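Glutamate racemase (Francisella tularensis subsp. tularensis, PDB 3OUT) belongs to the Asp/Glu/hydantoin racemase family of alpha/beta enzymes and is modelled with D-glutamic acid bound in a pocket. Local coordinates at residues V23-S28 with Q210-L215; L182-G185 with Y189-I192. All blocks are in the same frame, centred on the assembly; numbering follows the deposited sequence.

Contact 1: V23-S28 with Q210-L215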
# COMPACT_ATOMS: atom_id res chain seq x y z
N VAL B 23 -7.31 14.98 -19.12
CA VAL B 23 -7.04 14.19 -20.31
C VAL B 23 -7.88 14.71 -21.49
O VAL B 23 -7.38 14.93 -22.60
CB VAL B 23 -7.27 12.68 -20.04
CG1 VAL B 23 -7.01 11.88 -21.31
CG2 VAL B 23 -6.31 12.23 -18.94
N LYS B 24 -9.17 14.91 -21.23
CA LYS B 24 -10.11 15.46 -22.19
C LYS B 24 -9.57 16.83 -22.73
O LYS B 24 -9.52 17.08 -23.95
CB LYS B 24 -11.49 15.59 -21.55
CG LYS B 24 -12.56 16.29 -22.42
CD LYS B 24 -13.77 16.74 -21.58
CE LYS B 24 -13.49 18.04 -20.79
NZ LYS B 24 -14.65 18.52 -19.92
N ASN B 25 -9.16 17.68 -21.81
CA ASN B 25 -8.71 19.00 -22.17
C ASN B 25 -7.47 18.91 -23.06
O ASN B 25 -7.34 19.55 -24.00
CB ASN B 25 -8.40 19.85 -20.93
CG ASN B 25 -9.63 20.25 -20.14
OD1 ASN B 25 -10.69 20.43 -20.66
ND2 ASN B 25 -9.45 20.44 -18.90
N LEU B 26 -6.55 18.05 -22.65
CA LEU B 26 -5.31 17.88 -23.41
C LEU B 26 -5.58 17.37 -24.80
O LEU B 26 -4.96 17.78 -25.71
CB LEU B 26 -4.28 16.97 -22.69
CG LEU B 26 -3.69 17.49 -21.39
CD1 LEU B 26 -2.85 16.41 -20.71
CD2 LEU B 26 -2.85 18.75 -21.56
N MSE B 27 -6.54 16.45 -24.92
CA MSE B 27 -6.89 15.86 -26.20
C MSE B 27 -7.49 16.90 -27.13
O MSE B 27 -7.55 16.70 -28.35
CB MSE B 27 -7.86 14.70 -26.01
CG MSE B 27 -7.20 13.42 -25.50
SE MSE B 27 -8.50 12.01 -25.13
CE MSE B 27 -9.62 12.96 -23.86
N SER B 28 -7.95 18.01 -26.56
CA SER B 28 -8.55 19.07 -27.36
C SER B 28 -7.57 20.14 -27.84
O SER B 28 -7.88 20.82 -28.76
CB SER B 28 -9.71 19.75 -26.62
OG SER B 28 -9.25 20.68 -25.70
N GLN B 210 -7.19 25.79 -17.94
CA GLN B 210 -6.05 26.70 -17.72
C GLN B 210 -4.79 25.90 -17.43
O GLN B 210 -3.72 26.19 -18.01
CB GLN B 210 -6.34 27.67 -16.60
CG GLN B 210 -5.20 28.65 -16.24
CD GLN B 210 -4.88 29.71 -17.31
OE1 GLN B 210 -5.32 29.63 -18.45
NE2 GLN B 210 -4.12 30.72 -16.92
N ALA B 211 -4.90 24.88 -16.56
CA ALA B 211 -3.74 24.02 -16.29
C ALA B 211 -3.24 23.34 -17.56
O ALA B 211 -2.03 23.28 -17.84
CB ALA B 211 -4.09 22.94 -15.15
N SER B 212 -4.17 22.82 -18.36
CA SER B 212 -3.78 22.21 -19.64
C SER B 212 -3.09 23.21 -20.57
O SER B 212 -2.10 22.87 -21.21
CB SER B 212 -5.00 21.58 -20.29
OG SER B 212 -5.60 20.65 -19.40
N LYS B 213 -3.62 24.43 -20.65
CA LYS B 213 -2.98 25.50 -21.44
C LYS B 213 -1.59 25.87 -20.97
O LYS B 213 -0.73 26.14 -21.81
CB LYS B 213 -3.87 26.72 -21.47
CG LYS B 213 -5.15 26.43 -22.23
CD LYS B 213 -5.90 27.65 -22.61
CE LYS B 213 -6.32 28.50 -21.49
NZ LYS B 213 -7.07 29.70 -22.01
N MSE B 214 -1.37 25.85 -19.65
CA MSE B 214 -0.05 26.08 -19.10
C MSE B 214 0.93 25.01 -19.59
O MSE B 214 2.07 25.31 -19.91
CB MSE B 214 -0.08 26.18 -17.55
CG MSE B 214 -0.74 27.45 -17.08
SE MSE B 214 -0.87 27.40 -15.14
CE MSE B 214 -0.75 29.33 -14.82
N LEU B 215 0.48 23.76 -19.61
CA LEU B 215 1.32 22.69 -20.12
C LEU B 215 1.57 22.88 -21.63
O LEU B 215 2.70 22.79 -22.05
CB LEU B 215 0.69 21.33 -19.84
CG LEU B 215 1.48 20.13 -20.39
CD1 LEU B 215 2.94 20.19 -19.96
CD2 LEU B 215 0.87 18.84 -19.92
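Ser212 of helix 208-221 sets its short side chain against Asn25 and Leu26 of helix 20-29, where the axes of segments 23-28 and 210-215 come within 9.2 Å and cross at -48°. Its CB touches the tip of Leu26, 3.8 Å from CD2, and also lies 3.9 Å from Asn25 CB. One bond further, OG presses on Asn25 CB at 3.3 Å, a close oxygen-to-methylene contact. With chi1 at -56°, OG stands beside the backbone N, anti to the carbonyl carbon; there it hydrogen-bonds Ser208 O, one turn back in its own helix. The hydroxyl is thus satisfied within helix 208-221, although it also lies near the Asn25 amide, without a bond to it. Leu26 extends the contact toward the C-terminal end of 210-215: the methyl CD2 that rests on Ser212 also meets CD2 of Leu215 at 4.1 Å. The four touching residues are buried. Leu26 also packs on Ile10 and Val12, and Leu215 on Ile10, so both helices lean on strand 10-14 of the six-stranded parallel sheet, while Ala211 carries helix 208-221 against Val100 and Ala103 of helix 100-106.

Contact 2: L182-G185 with Y189-I192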
# COMPACT_ATOMS: atom_id res chain seq x y z
N LEU B 182 -15.87 32.32 -7.32
CA LEU B 182 -15.77 31.12 -6.49
C LEU B 182 -14.90 30.12 -7.26
O LEU B 182 -15.28 29.66 -8.36
CB LEU B 182 -17.15 30.50 -6.24
CG LEU B 182 -17.12 29.25 -5.33
CD1 LEU B 182 -16.71 29.52 -3.87
CD2 LEU B 182 -18.46 28.51 -5.34
N ILE B 183 -13.77 29.73 -6.66
CA ILE B 183 -12.92 28.69 -7.23
C ILE B 183 -13.51 27.33 -6.94
O ILE B 183 -13.71 26.94 -5.76
CB ILE B 183 -11.47 28.76 -6.72
CG1 ILE B 183 -10.83 30.10 -7.12
CG2 ILE B 183 -10.61 27.62 -7.32
CD1 ILE B 183 -9.44 30.31 -6.59
N LEU B 184 -13.77 26.60 -8.02
CA LEU B 184 -14.17 25.19 -7.94
C LEU B 184 -12.87 24.34 -7.76
O LEU B 184 -12.29 23.75 -8.74
CB LEU B 184 -14.93 24.79 -9.21
CG LEU B 184 -16.19 25.60 -9.49
CD1 LEU B 184 -16.92 25.01 -10.72
CD2 LEU B 184 -17.10 25.67 -8.23
N GLY B 185 -12.39 24.34 -6.52
CA GLY B 185 -11.07 23.81 -6.16
C GLY B 185 -11.02 22.31 -5.89
O GLY B 185 -10.21 21.85 -5.10
N TYR B 189 -16.14 19.19 -8.89
CA TYR B 189 -17.20 20.19 -8.65
C TYR B 189 -17.78 20.81 -9.93
O TYR B 189 -18.95 21.17 -9.91
CB TYR B 189 -16.76 21.28 -7.67
CG TYR B 189 -16.32 20.79 -6.30
CD1 TYR B 189 -16.48 19.45 -5.88
CD2 TYR B 189 -15.78 21.69 -5.38
CE1 TYR B 189 -16.03 19.05 -4.62
CE2 TYR B 189 -15.38 21.31 -4.15
CZ TYR B 189 -15.54 19.99 -3.75
OH TYR B 189 -15.07 19.64 -2.50
N PRO B 190 -16.97 20.98 -10.99
CA PRO B 190 -17.59 21.51 -12.24
C PRO B 190 -18.78 20.68 -12.78
O PRO B 190 -19.64 21.25 -13.45
CB PRO B 190 -16.41 21.55 -13.22
CG PRO B 190 -15.18 21.74 -12.33
CD PRO B 190 -15.51 20.86 -11.15
N ILE B 191 -18.86 19.38 -12.48
CA ILE B 191 -20.02 18.55 -12.85
C ILE B 191 -21.33 19.11 -12.36
O ILE B 191 -22.35 18.97 -13.05
CB ILE B 191 -19.87 17.10 -12.24
CG1 ILE B 191 -18.72 16.39 -12.95
CG2 ILE B 191 -21.20 16.25 -12.29
CD1 ILE B 191 -19.06 15.91 -14.39
N ILE B 192 -21.31 19.73 -11.18
CA ILE B 192 -22.49 20.27 -10.54
C ILE B 192 -22.56 21.81 -10.62
O ILE B 192 -23.26 22.44 -9.83
CB ILE B 192 -22.69 19.78 -9.07
CG1 ILE B 192 -21.55 20.23 -8.14
CG2 ILE B 192 -22.89 18.23 -9.04
CD1 ILE B 192 -21.88 20.11 -6.65
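Tyr189 O accepts a 3.0 Å hydrogen bond from Ile192 N, closing the short 3-10 turn whose first two residues, Tyr189 and Pro190, lie against Leu184. The turn ends with Ile192 at the N-cap position of helix 193-199. Across the contact the touching is apolar. Leu184 CB faces Tyr189 CB at 4.2 Å, and the side chain then runs on to the proline: its CD1 methyl lies 3.9 Å from Pro190 CA and 4.0 Å from Pro190 CG. The two side chains pass alongside each other, pointing opposite ways, with the methyl next to the pyrrolidine ring. A chi1 of -59° and an extended chi2 of -175° carry CD1 of Leu184 out to this position on Pro190. Gly185 N approaches the tyrosine ring obliquely, 4.5 Å from Tyr189 CD2. Leu184 is also the centre of an inverse gamma turn, closed by a weak 3.0 Å bond from Gly185 N to Ile183 O, which bends the chain as it leaves the strand. Leu184 also packs on Ile117 of strand 113-118 and Ile196 of helix 193-199; Tyr189 shares Ile117, and its ring makes an edge-to-face stack with Phe149. The arrangement is a strand-loop-helix connection at the carboxyl end of a strand in a parallel alpha/beta sheet. Its bridging residues Cys186, Thr187 and His188 line the pocket that holds D-glutamic acid.

From the N terminus the chain first lays down 23-28, on helix 20-29 of the part built round the six-stranded sheet. It goes on through three more strands of that sheet, 35-39, 72-75 and 97-99, then crosses to the four-stranded one and closes contact 2 just after its strand 181-184: three residues separate 182-185 from 189-192. After helix 193-199 and strand 203-205 the chain reaches 210-215, and contact 1 closes a loop of 181 intervening residues in which contact 2 is wholly nested. Contact 1 therefore fastens helix 208-221 back onto the first part of the fold, whereas contact 2 is local to the second. Their centres lie about 17 Å apart.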